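Local coordinates for CdiI immunity protein (PDB 5T87) that binds the CdiA toxin of a contact-dependent growth inhibition system and so probably protects the cell that makes it, at residues A66-C69 with V70-A74; A31-S34 with I35-E39; D104-D107 with D108-F112; V82-A85 with E86-L89. All coordinates share one frame; numbering follows the deposited sequence.

Contact 1: A66-C69 with V70-A74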
ATOM      1  N   ALA A  66       4.222   6.562   1.919  1.00 42.95           N
ATOM      2  CA  ALA A  66       5.135   5.913   2.871  1.00 42.95           C
ATOM      3  C   ALA A  66       4.381   5.134   3.948  1.00 42.57           C
ATOM      4  O   ALA A  66       4.776   4.015   4.305  1.00 43.08           O
ATOM      5  CB  ALA A  66       6.058   6.944   3.502  1.00 42.68           C
ATOM      6  N   VAL A  67       3.284   5.708   4.441  1.00 41.65           N
ATOM      7  CA  VAL A  67       2.422   4.998   5.387  1.00 41.89           C
ATOM      8  C   VAL A  67       1.825   3.751   4.748  1.00 41.78           C
ATOM      9  O   VAL A  67       1.894   2.688   5.301  1.00 40.98           O
ATOM     10  CB  VAL A  67       1.294   5.903   5.895  1.00 43.13           C
ATOM     11  CG1 VAL A  67       0.243   5.109   6.671  1.00 44.24           C
ATOM     12  CG2 VAL A  67       1.869   7.006   6.766  1.00 43.23           C
ATOM     13  N   THR A  68       1.245   3.902   3.564  1.00 43.02           N
ATOM     14  CA  THR A  68       0.723   2.771   2.806  1.00 43.60           C
ATOM     15  C   THR A  68       1.802   1.697   2.631  1.00 43.73           C
ATOM     16  O   THR A  68       1.531   0.511   2.805  1.00 44.51           O
ATOM     17  CB  THR A  68       0.132   3.257   1.454  1.00 44.29           C
ATOM     18  OG1 THR A  68      -1.140   3.861   1.705  1.00 44.95           O
ATOM     19  CG2 THR A  68      -0.058   2.125   0.445  1.00 44.52           C
ATOM     20  N   CYS A  69       3.021   2.124   2.324  1.00 43.55           N
ATOM     21  CA  CYS A  69       4.163   1.212   2.250  1.00 43.74           C
ATOM     22  C   CYS A  69       4.461   0.485   3.565  1.00 43.46           C
ATOM     23  O   CYS A  69       4.852  -0.687   3.550  1.00 42.34           O
ATOM     24  CB  CYS A  69       5.411   1.950   1.776  1.00 43.67           C
ATOM     25  SG  CYS A  69       5.361   2.268   0.009  1.00 43.54           S
ATOM     26  N   VAL A  70       4.269   1.165   4.691  1.00 43.34           N
ATOM     27  CA  VAL A  70       4.416   0.504   6.006  1.00 43.95           C
ATOM     28  C   VAL A  70       3.367  -0.608   6.127  1.00 44.92           C
ATOM     29  O   VAL A  70       3.656  -1.691   6.665  1.00 44.03           O
ATOM     30  CB  VAL A  70       4.365   1.517   7.186  1.00 43.71           C
ATOM     31  CG1 VAL A  70       4.239   0.824   8.542  1.00 44.33           C
ATOM     32  CG2 VAL A  70       5.610   2.400   7.174  1.00 43.14           C
ATOM     33  N   GLY A  71       2.175  -0.340   5.586  1.00 45.77           N
ATOM     34  CA  GLY A  71       1.118  -1.341   5.459  1.00 47.01           C
ATOM     35  C   GLY A  71       1.545  -2.556   4.671  1.00 47.39           C
ATOM     36  O   GLY A  71       1.202  -3.679   5.028  1.00 48.34           O
ATOM     37  N   HIS A  72       2.301  -2.324   3.604  1.00 47.47           N
ATOM     38  CA  HIS A  72       2.793  -3.410   2.766  1.00 48.31           C
ATOM     39  C   HIS A  72       3.825  -4.239   3.480  1.00 48.28           C
ATOM     40  O   HIS A  72       3.769  -5.472   3.412  1.00 49.36           O
ATOM     41  CB  HIS A  72       3.379  -2.889   1.453  1.00 48.21           C
ATOM     42  CG  HIS A  72       2.373  -2.233   0.576  1.00 48.79           C
ATOM     43  ND1 HIS A  72       1.097  -2.726   0.416  1.00 50.83           N
ATOM     44  CD2 HIS A  72       2.446  -1.120  -0.186  1.00 49.11           C
ATOM     45  CE1 HIS A  72       0.426  -1.947  -0.413  1.00 50.34           C
ATOM     46  NE2 HIS A  72       1.220  -0.961  -0.786  1.00 49.44           N
ATOM     47  N   LEU A  73       4.768  -3.585   4.155  1.00 47.81           N
ATOM     48  CA  LEU A  73       5.747  -4.319   4.961  1.00 47.91           C
ATOM     49  C   LEU A  73       5.072  -5.233   5.957  1.00 48.44           C
ATOM     50  O   LEU A  73       5.418  -6.402   6.053  1.00 48.71           O
ATOM     51  CB  LEU A  73       6.644  -3.383   5.733  1.00 47.62           C
ATOM     52  CG  LEU A  73       7.770  -2.703   4.987  1.00 48.38           C
ATOM     53  CD1 LEU A  73       8.646  -1.979   6.004  1.00 48.58           C
ATOM     54  CD2 LEU A  73       8.588  -3.719   4.212  1.00 49.41           C
ATOM     55  N   ALA A  74       4.101  -4.688   6.681  1.00 49.39           N
ATOM     56  CA  ALA A  74       3.355  -5.432   7.695  1.00 51.57           C
ATOM     57  C   ALA A  74       2.685  -6.681   7.122  1.00 53.55           C
ATOM     58  O   ALA A  74       2.716  -7.749   7.737  1.00 54.54           O
ATOM     59  CB  ALA A  74       2.304  -4.537   8.331  1.00 51.84           C
TER
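His72 lies back over the preceding turn of its helix and meets both Thr68 and Cys69, a worked example of a side chain shaped by its own backbone. Its CB sits 3.4 Å from Cys69 O. With CG anti to the carbonyl carbon and beside the backbone N (chi1 -65°), the ring turns toward the turn before it, and Thr68 O comes to lie over one face, displaced toward the rim. His72 CG is 3.6 Å from Thr68 O. Further out, His72 CD2 lies 3.5 Å from Thr68 O with Cys69 CA a little further, while ND1 stands off at 4.0 Å from Thr68 O. At the tip, CE1 faces the Thr68 methyl beside NE2, which lies 3.6 Å from Thr68 CG2; the two side chains run alongside each other and point the same way. Across the interface, His72 NE2 is hydrogen-bonded to NE2 of His46 of the CdiA toxin chain. Thr68 O also accepts the hydrogen bond of His72 N, at 3.0 Å. Two residues earlier, Val70 N is bonded to Ala66 O and, weakly, to Val67 O. Helix 60-76 packs against three other helices here: Cys69 on Cys32 and Ala36 of helix 25-38, Val70 and Leu73 on Leu49 of helix 42-53, and Val67 and Ala74 on Ala105 and Leu109 of helix 96-114.

Contact 2: A31-S34 with I35-E39; sequences ACLS and IAYYE
Ile35, Ala36, Tyr37 and Tyr38 each donate their backbone N-H to the carbonyl four residues back, the run starting almost straight at Ala31 O (172° at the hydrogen) and ending more bent at Ser34 O (143°). Ile35 has CG1 anti to its carbonyl carbon (chi1 -72°), which brings that atom back to 3.4 Å from Ala31 O. Ser34 turns the other way, OG anti to its own N, and this places the hydroxyl in the plane of the Tyr38 ring, at its edge, with Ser34 OG 3.8 Å from Tyr38 CD2. The hydroxyl is not idle, being hydrogen-bonded to Ile11 N, and Tyr38 OH likewise reaches Pro8 O. This is the C-terminal end of helix 25-38, where Glu39 is the first residue to leave helical backbone angles; Arg76 hydrogen-bonds to the carbonyl oxygens of Ala36 and Glu39. Tyr37 lays its CB 3.6 Å above the centre of the neighbouring Tyr38 ring. Tyr37 CE1 stands 4.4 Å from Leu33 CD2, a loose approach. Both Leu33 and Tyr37 pack on His46 of the CdiA toxin chain, and Tyr37 OH makes a weak hydrogen bond to Gly47 O of that chain.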
ATOM      1  N   ALA A  31      11.397   4.391  -4.527  1.00 44.57           N
ATOM      2  CA  ALA A  31      12.186   3.903  -3.383  1.00 44.06           C
ATOM      3  C   ALA A  31      11.293   3.338  -2.279  1.00 43.26           C
ATOM      4  O   ALA A  31      11.483   2.199  -1.849  1.00 42.70           O
ATOM      5  CB  ALA A  31      13.061   5.013  -2.834  1.00 43.79           C
ATOM      6  N   CYS A  32      10.300   4.118  -1.858  1.00 42.76           N
ATOM      7  CA  CYS A  32       9.320   3.642  -0.891  1.00 43.25           C
ATOM      8  C   CYS A  32       8.698   2.337  -1.314  1.00 43.65           C
ATOM      9  O   CYS A  32       8.580   1.421  -0.524  1.00 44.96           O
ATOM     10  CB  CYS A  32       8.230   4.678  -0.659  1.00 43.87           C
ATOM     11  SG  CYS A  32       8.861   6.145   0.202  1.00 45.73           S
ATOM     12  N   LEU A  33       8.313   2.227  -2.574  1.00 44.85           N
ATOM     13  CA  LEU A  33       7.693   0.990  -3.034  1.00 44.68           C
ATOM     14  C   LEU A  33       8.675  -0.165  -3.188  1.00 45.20           C
ATOM     15  O   LEU A  33       8.309  -1.311  -2.926  1.00 46.04           O
ATOM     16  CB  LEU A  33       6.929   1.211  -4.320  1.00 44.89           C
ATOM     17  CG  LEU A  33       5.587   1.904  -4.121  1.00 44.71           C
ATOM     18  CD1 LEU A  33       5.080   2.373  -5.483  1.00 44.55           C
ATOM     19  CD2 LEU A  33       4.570   0.996  -3.423  1.00 44.92           C
ATOM     20  N   SER A  34       9.911   0.120  -3.589  1.00 44.88           N
ATOM     21  CA  SER A  34      10.926  -0.923  -3.660  1.00 45.76           C
ATOM     22  C   SER A  34      11.154  -1.543  -2.259  1.00 45.71           C
ATOM     23  O   SER A  34      11.264  -2.773  -2.102  1.00 45.83           O
ATOM     24  CB  SER A  34      12.224  -0.371  -4.232  1.00 46.55           C
ATOM     25  OG  SER A  34      13.096  -1.439  -4.577  1.00 48.73           O
ATOM     26  N   ILE A  35      11.196  -0.671  -1.260  1.00 44.28           N
ATOM     27  CA  ILE A  35      11.227  -1.081   0.133  1.00 44.11           C
ATOM     28  C   ILE A  35       9.988  -1.902   0.466  1.00 43.82           C
ATOM     29  O   ILE A  35      10.101  -2.994   1.025  1.00 44.09           O
ATOM     30  CB  ILE A  35      11.323   0.144   1.074  1.00 43.37           C
ATOM     31  CG1 ILE A  35      12.723   0.756   0.998  1.00 43.72           C
ATOM     32  CG2 ILE A  35      11.002  -0.236   2.507  1.00 43.42           C
ATOM     33  CD1 ILE A  35      12.786   2.184   1.490  1.00 43.92           C
ATOM     34  N   ALA A  36       8.816  -1.377   0.141  1.00 43.39           N
ATOM     35  CA  ALA A  36       7.578  -2.040   0.531  1.00 44.04           C
ATOM     36  C   ALA A  36       7.484  -3.452  -0.029  1.00 45.11           C
ATOM     37  O   ALA A  36       7.112  -4.356   0.707  1.00 46.30           O
ATOM     38  CB  ALA A  36       6.373  -1.232   0.109  1.00 44.44           C
ATOM     39  N   TYR A  37       7.869  -3.637  -1.295  1.00 45.13           N
ATOM     40  CA  TYR A  37       7.657  -4.903  -2.014  1.00 46.51           C
ATOM     41  C   TYR A  37       8.810  -5.889  -1.923  1.00 47.54           C
ATOM     42  O   TYR A  37       8.575  -7.093  -2.004  1.00 49.06           O
ATOM     43  CB  TYR A  37       7.341  -4.654  -3.524  1.00 47.01           C
ATOM     44  CG  TYR A  37       5.882  -4.399  -3.862  1.00 45.97           C
ATOM     45  CD1 TYR A  37       5.088  -3.623  -3.025  1.00 45.06           C
ATOM     46  CD2 TYR A  37       5.307  -4.896  -5.050  1.00 46.69           C
ATOM     47  CE1 TYR A  37       3.761  -3.370  -3.327  1.00 45.44           C
ATOM     48  CE2 TYR A  37       3.970  -4.628  -5.373  1.00 46.55           C
ATOM     49  CZ  TYR A  37       3.200  -3.865  -4.494  1.00 45.84           C
ATOM     50  OH  TYR A  37       1.870  -3.569  -4.695  1.00 45.31           O
ATOM     51  N   TYR A  38      10.041  -5.396  -1.789  1.00 48.73           N
ATOM     52  CA  TYR A  38      11.240  -6.251  -1.923  1.00 50.29           C
ATOM     53  C   TYR A  38      12.221  -6.342  -0.736  1.00 50.49           C
ATOM     54  O   TYR A  38      12.973  -7.303  -0.700  1.00 50.66           O
ATOM     55  CB  TYR A  38      12.008  -5.869  -3.198  1.00 50.85           C
ATOM     56  CG  TYR A  38      11.094  -5.747  -4.397  1.00 51.87           C
ATOM     57  CD1 TYR A  38      10.353  -6.846  -4.841  1.00 53.11           C
ATOM     58  CD2 TYR A  38      10.934  -4.535  -5.068  1.00 51.20           C
ATOM     59  CE1 TYR A  38       9.489  -6.745  -5.921  1.00 52.73           C
ATOM     60  CE2 TYR A  38      10.072  -4.421  -6.148  1.00 51.51           C
ATOM     61  CZ  TYR A  38       9.347  -5.529  -6.575  1.00 52.85           C
ATOM     62  OH  TYR A  38       8.482  -5.433  -7.663  1.00 52.78           O
ATOM     63  N   GLU A  39      12.242  -5.397   0.209  1.00 51.04           N
ATOM     64  CA  GLU A  39      13.189  -5.494   1.355  1.00 53.34           C
ATOM     65  C   GLU A  39      12.597  -6.333   2.486  1.00 52.46           C
ATOM     66  O   GLU A  39      11.398  -6.254   2.772  1.00 51.32           O
ATOM     67  CB  GLU A  39      13.642  -4.124   1.882  1.00 55.47           C
ATOM     68  CG  GLU A  39      14.357  -3.234   0.843  1.00 58.95           C
ATOM     69  CD  GLU A  39      15.702  -3.790   0.344  1.00 63.08           C
ATOM     70  OE1 GLU A  39      16.396  -4.474   1.144  1.00 64.04           O
ATOM     71  OE2 GLU A  39      16.068  -3.531  -0.844  1.00 65.49           O
TER

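Contact 3: D104-D107 with D108-F112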
ATOM      1  N   ASP A 104      -5.843   2.361   6.429  1.00 53.64           N
ATOM      2  CA  ASP A 104      -5.692   1.199   5.540  1.00 54.71           C
ATOM      3  C   ASP A 104      -4.427   0.389   5.841  1.00 54.18           C
ATOM      4  O   ASP A 104      -4.377  -0.814   5.577  1.00 55.18           O
ATOM      5  CB  ASP A 104      -5.652   1.627   4.071  1.00 55.82           C
ATOM      6  CG  ASP A 104      -6.939   2.299   3.601  1.00 59.04           C
ATOM      7  OD1 ASP A 104      -7.991   2.202   4.280  1.00 60.83           O
ATOM      8  OD2 ASP A 104      -6.890   2.925   2.521  1.00 60.64           O
ATOM      9  N   ALA A 105      -3.389   1.049   6.351  1.00 52.70           N
ATOM     10  CA  ALA A 105      -2.179   0.349   6.770  1.00 51.70           C
ATOM     11  C   ALA A 105      -2.481  -0.498   8.020  1.00 52.74           C
ATOM     12  O   ALA A 105      -2.002  -1.626   8.165  1.00 51.60           O
ATOM     13  CB  ALA A 105      -1.065   1.342   7.036  1.00 50.40           C
ATOM     14  N   LEU A 106      -3.305   0.067   8.896  1.00 53.79           N
ATOM     15  CA  LEU A 106      -3.791  -0.601  10.093  1.00 55.74           C
ATOM     16  C   LEU A 106      -4.662  -1.829   9.761  1.00 57.00           C
ATOM     17  O   LEU A 106      -4.526  -2.883  10.392  1.00 55.15           O
ATOM     18  CB  LEU A 106      -4.584   0.404  10.927  1.00 57.70           C
ATOM     19  CG  LEU A 106      -4.598   0.264  12.436  1.00 60.66           C
ATOM     20  CD1 LEU A 106      -3.176   0.273  12.997  1.00 60.08           C
ATOM     21  CD2 LEU A 106      -5.429   1.416  13.009  1.00 62.50           C
ATOM     22  N   ASP A 107      -5.547  -1.681   8.767  1.00 58.70           N
ATOM     23  CA  ASP A 107      -6.261  -2.822   8.174  1.00 60.19           C
ATOM     24  C   ASP A 107      -5.266  -3.917   7.789  1.00 59.42           C
ATOM     25  O   ASP A 107      -5.493  -5.079   8.092  1.00 60.03           O
ATOM     26  CB  ASP A 107      -7.073  -2.405   6.927  1.00 61.92           C
ATOM     27  CG  ASP A 107      -8.394  -1.697   7.268  1.00 64.47           C
ATOM     28  OD1 ASP A 107      -8.664  -1.462   8.467  1.00 64.60           O
ATOM     29  OD2 ASP A 107      -9.170  -1.380   6.324  1.00 65.78           O
ATOM     30  N   ASP A 108      -4.167  -3.530   7.138  1.00 58.17           N
ATOM     31  CA  ASP A 108      -3.137  -4.479   6.708  1.00 57.72           C
ATOM     32  C   ASP A 108      -2.471  -5.161   7.902  1.00 57.56           C
ATOM     33  O   ASP A 108      -2.269  -6.378   7.891  1.00 57.70           O
ATOM     34  CB  ASP A 108      -2.090  -3.799   5.790  1.00 56.62           C
ATOM     35  CG  ASP A 108      -2.685  -3.322   4.449  1.00 57.22           C
ATOM     36  OD1 ASP A 108      -3.906  -3.516   4.221  1.00 57.99           O
ATOM     37  OD2 ASP A 108      -1.929  -2.763   3.617  1.00 56.50           O
ATOM     38  N   LEU A 109      -2.170  -4.381   8.938  1.00 57.91           N
ATOM     39  CA  LEU A 109      -1.558  -4.911  10.158  1.00 59.08           C
ATOM     40  C   LEU A 109      -2.465  -5.923  10.856  1.00 62.12           C
ATOM     41  O   LEU A 109      -2.049  -7.052  11.129  1.00 62.17           O
ATOM     42  CB  LEU A 109      -1.217  -3.782  11.132  1.00 58.26           C
ATOM     43  CG  LEU A 109      -0.321  -4.145  12.321  1.00 58.77           C
ATOM     44  CD1 LEU A 109       1.029  -4.664  11.848  1.00 58.40           C
ATOM     45  CD2 LEU A 109      -0.137  -2.955  13.258  1.00 59.47           C
ATOM     46  N   ARG A 110      -3.707  -5.515  11.095  1.00 64.25           N
ATOM     47  CA  ARG A 110      -4.672  -6.329  11.835  1.00 67.35           C
ATOM     48  C   ARG A 110      -4.996  -7.667  11.138  1.00 68.06           C
ATOM     49  O   ARG A 110      -5.214  -8.683  11.803  1.00 69.98           O
ATOM     50  CB  ARG A 110      -5.966  -5.536  12.080  1.00 70.34           C
ATOM     51  CG  ARG A 110      -5.800  -4.226  12.863  1.00 73.02           C
ATOM     52  CD  ARG A 110      -5.789  -4.430  14.371  1.00 77.17           C
ATOM     53  NE  ARG A 110      -5.253  -3.290  15.142  1.00 79.48           N
ATOM     54  CZ  ARG A 110      -5.894  -2.140  15.399  1.00 82.17           C
ATOM     55  NH1 ARG A 110      -5.292  -1.201  16.139  1.00 81.56           N
ATOM     56  NH2 ARG A 110      -7.121  -1.906  14.914  1.00 83.36           N
ATOM     57  N   ILE A 111      -5.016  -7.665   9.808  1.00 66.91           N
ATOM     58  CA  ILE A 111      -5.359  -8.855   9.032  1.00 68.17           C
ATOM     59  C   ILE A 111      -4.179  -9.826   9.020  1.00 68.38           C
ATOM     60  O   ILE A 111      -4.299 -10.976   9.454  1.00 70.34           O
ATOM     61  CB  ILE A 111      -5.747  -8.484   7.573  1.00 68.33           C
ATOM     62  CG1 ILE A 111      -7.110  -7.764   7.524  1.00 69.64           C
ATOM     63  CG2 ILE A 111      -5.727  -9.707   6.660  1.00 69.93           C
ATOM     64  CD1 ILE A 111      -8.331  -8.665   7.575  1.00 72.84           C
ATOM     65  N   PHE A 112      -3.050  -9.356   8.506  1.00 66.69           N
ATOM     66  CA  PHE A 112      -1.909 -10.223   8.239  1.00 66.40           C
ATOM     67  C   PHE A 112      -1.105 -10.585   9.471  1.00 66.89           C
ATOM     68  O   PHE A 112      -0.368 -11.563   9.440  1.00 68.28           O
ATOM     69  CB  PHE A 112      -0.996  -9.600   7.170  1.00 65.30           C
ATOM     70  CG  PHE A 112      -1.570  -9.685   5.799  1.00 65.87           C
ATOM     71  CD1 PHE A 112      -1.404 -10.834   5.042  1.00 67.03           C
ATOM     72  CD2 PHE A 112      -2.320  -8.643   5.279  1.00 66.34           C
ATOM     73  CE1 PHE A 112      -1.966 -10.942   3.778  1.00 68.88           C
ATOM     74  CE2 PHE A 112      -2.885  -8.742   4.016  1.00 67.69           C
ATOM     75  CZ  PHE A 112      -2.711  -9.896   3.264  1.00 69.16           C
TER
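Helix 96-114 contributes part of the toxin-binding surface, and on it Asp104 and Asp108 stand one turn apart. Asp108 CG is anti to its carbonyl carbon (chi1 -65°), which folds the carboxylate back over the preceding turn and leaves Asp108 OD1 3.1 Å from Asp104 O. Two acceptors this close probably repel each other, a cost that the salt bridges of Asp108 OD1 with Arg23 and Arg50 of the CdiA toxin chain would help to offset. Asp104 OD2 is hydrogen-bonded to Ser21 OG of the toxin chain. The backbone bond beneath is imperfect as well: Asp108 N approaches Asp104 O from 38° out of the carbonyl plane.

On another side of the helix, Leu106 and Arg110 run alongside each other. Arg110 CG lies 3.1 Å from Leu106 O; beyond it the chain bends at chi2 (-84°), and the guanidinium offers a face to the leucine: Leu106 CG lies 3.9 Å above the plane, toward the rim. A salt bridge from Arg110 NH1 to Glu86 OE2 helps fix the flat group there. Leu106 CD1 also lies 4.4 Å from Leu109 CD2. Toward the interior, Ala105 packs on Val67 of helix 60-76 and Leu89 of helix 82-91, while Leu109 lies between Ala74 of the former and Glu86 of the latter.

Contact 4: V82-A85 with E86-L89; sequences VAMA and EEFL
Met84, present as selenomethionine, and Glu87 lie side by side and point the same way. The Met84 chain bends at chi2 (-63°) and again at chi3, bringing its methyl obliquely up to the OE1 side of the carboxylate, with Met84 CE 3.4 Å from Glu87 OE1. Glu87, extended beyond CG, runs back beside the preceding turn, its CD 3.7 Å from Ala83 O, which also accepts the hydrogen bond of Glu87 N at 3.0 Å. Both side chains touch a crystal neighbour, which may influence how they pair.

Phe88 and Leu89 diverge instead. Phe88 swings its ring away from the first turn, CG being anti to the backbone N (chi1 170°), while Phe88 CB stays 3.3 Å from Met84 O; Ala85 O lies at the ring edge, near its plane. Leu89 keeps CG 3.3 Å from Ala85 O, the acceptor of its own N-H. The Phe88 ring goes on to an edge-to-face stack with Phe46 and also meets the Phe54 ring. With Ala83, Met84 and Glu87 exposed and Ala85, Phe88 and Leu89 buried, the first turns of helix 82-91 have the division typical of an amphipathic helix on the outside of an all-helical domain.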
ATOM      1  N   VAL A  82       5.371  -5.694  16.040  1.00 47.67           N
ATOM      2  CA  VAL A  82       3.953  -5.373  15.895  1.00 48.45           C
ATOM      3  C   VAL A  82       3.591  -4.142  16.713  1.00 48.54           C
ATOM      4  O   VAL A  82       2.923  -3.245  16.226  1.00 48.11           O
ATOM      5  CB  VAL A  82       3.046  -6.550  16.338  1.00 51.41           C
ATOM      6  CG1 VAL A  82       1.573  -6.152  16.321  1.00 52.56           C
ATOM      7  CG2 VAL A  82       3.275  -7.781  15.461  1.00 52.10           C
ATOM      8  N   ALA A  83       4.023  -4.116  17.965  1.00 50.23           N
ATOM      9  CA  ALA A  83       3.743  -2.983  18.852  1.00 50.69           C
ATOM     10  C   ALA A  83       4.289  -1.664  18.302  1.00 48.93           C
ATOM     11  O   ALA A  83       3.643  -0.636  18.460  1.00 48.81           O
ATOM     12  CB  ALA A  83       4.300  -3.236  20.250  1.00 51.98           C
HETATM   13  N   MSE A  84       5.462  -1.694  17.668  1.00 48.43           N
HETATM   14  CA  MSE A  84       6.066  -0.479  17.119  1.00 49.59           C
HETATM   15  C   MSE A  84       5.309  -0.025  15.892  1.00 48.94           C
HETATM   16  O   MSE A  84       5.045   1.180  15.736  1.00 48.14           O
HETATM   17  CB  MSE A  84       7.542  -0.646  16.778  1.00 51.26           C
HETATM   18  CG  MSE A  84       8.404  -0.807  18.029  1.00 56.40           C
HETATM   19 SE   MSE A  84       8.378   0.784  19.225  1.00 64.45          SE
HETATM   20  CE  MSE A  84       7.193   0.041  20.628  1.00 64.08           C
ATOM     21  N   ALA A  85       4.944  -0.979  15.034  1.00 48.52           N
ATOM     22  CA  ALA A  85       4.147  -0.698  13.848  1.00 48.30           C
ATOM     23  C   ALA A  85       2.795  -0.092  14.232  1.00 49.38           C
ATOM     24  O   ALA A  85       2.335   0.875  13.594  1.00 47.70           O
ATOM     25  CB  ALA A  85       3.956  -1.958  13.017  1.00 48.25           C
ATOM     26  N   GLU A  86       2.183  -0.636  15.284  1.00 50.40           N
ATOM     27  CA  GLU A  86       0.864  -0.185  15.701  1.00 52.07           C
ATOM     28  C   GLU A  86       0.882   1.209  16.341  1.00 51.51           C
ATOM     29  O   GLU A  86       0.026   2.044  16.026  1.00 51.27           O
ATOM     30  CB  GLU A  86       0.213  -1.195  16.633  1.00 55.03           C
ATOM     31  CG  GLU A  86      -1.268  -0.923  16.839  1.00 57.60           C
ATOM     32  CD  GLU A  86      -1.933  -1.961  17.702  1.00 61.50           C
ATOM     33  OE1 GLU A  86      -1.500  -2.145  18.864  1.00 63.72           O
ATOM     34  OE2 GLU A  86      -2.894  -2.593  17.216  1.00 64.28           O
ATOM     35  N   GLU A  87       1.841   1.453  17.234  1.00 51.88           N
ATOM     36  CA  GLU A  87       1.984   2.771  17.882  1.00 52.88           C
ATOM     37  C   GLU A  87       2.226   3.851  16.833  1.00 50.45           C
ATOM     38  O   GLU A  87       1.671   4.963  16.932  1.00 51.17           O
ATOM     39  CB  GLU A  87       3.105   2.782  18.949  1.00 54.70           C
ATOM     40  CG  GLU A  87       2.615   2.312  20.320  1.00 58.86           C
ATOM     41  CD  GLU A  87       3.705   1.783  21.260  1.00 60.23           C
ATOM     42  OE1 GLU A  87       4.802   2.383  21.349  1.00 60.70           O
ATOM     43  OE2 GLU A  87       3.444   0.763  21.937  1.00 60.55           O
ATOM     44  N   PHE A  88       3.046   3.506  15.836  1.00 46.77           N
ATOM     45  CA  PHE A  88       3.297   4.373  14.682  1.00 44.28           C
ATOM     46  C   PHE A  88       2.018   4.739  13.914  1.00 43.73           C
ATOM     47  O   PHE A  88       1.706   5.915  13.729  1.00 42.07           O
ATOM     48  CB  PHE A  88       4.291   3.713  13.738  1.00 42.39           C
ATOM     49  CG  PHE A  88       4.420   4.414  12.436  1.00 42.18           C
ATOM     50  CD1 PHE A  88       5.047   5.653  12.364  1.00 42.49           C
ATOM     51  CD2 PHE A  88       3.886   3.860  11.274  1.00 41.92           C
ATOM     52  CE1 PHE A  88       5.165   6.320  11.159  1.00 42.26           C
ATOM     53  CE2 PHE A  88       4.008   4.517  10.065  1.00 41.38           C
ATOM     54  CZ  PHE A  88       4.651   5.747  10.008  1.00 41.72           C
ATOM     55  N   LEU A  89       1.266   3.730  13.503  1.00 43.81           N
ATOM     56  CA  LEU A  89       0.070   3.980  12.711  1.00 45.81           C
ATOM     57  C   LEU A  89      -1.012   4.705  13.511  1.00 47.61           C
ATOM     58  O   LEU A  89      -1.711   5.574  12.965  1.00 48.25           O
ATOM     59  CB  LEU A  89      -0.471   2.676  12.134  1.00 46.48           C
ATOM     60  CG  LEU A  89       0.458   1.959  11.149  1.00 45.64           C
ATOM     61  CD1 LEU A  89      -0.082   0.576  10.815  1.00 46.45           C
ATOM     62  CD2 LEU A  89       0.662   2.776   9.886  1.00 45.55           C
TER

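In the fold
Followed from the N terminus, the chain passes through contact 2, contact 1, contact 4 and contact 3. Each lies within a single helix, so none closes a long loop, and none nests in or crosses another. What joins them is packing between helices. Contact 1 is the hub, touching all three others, and its centre lies about 9 Å from the centres of contacts 2 and 3. Contacts 3 and 4 touch directly, bringing together the successive helices 82-91 and 96-114. Contacts 2 and 4 lie on opposite sides of the chain's centre, their nearest atoms about 11 Å apart. The toxin reaches contacts 1, 2 and 3, a surface spanning three helices, but does not touch contact 4.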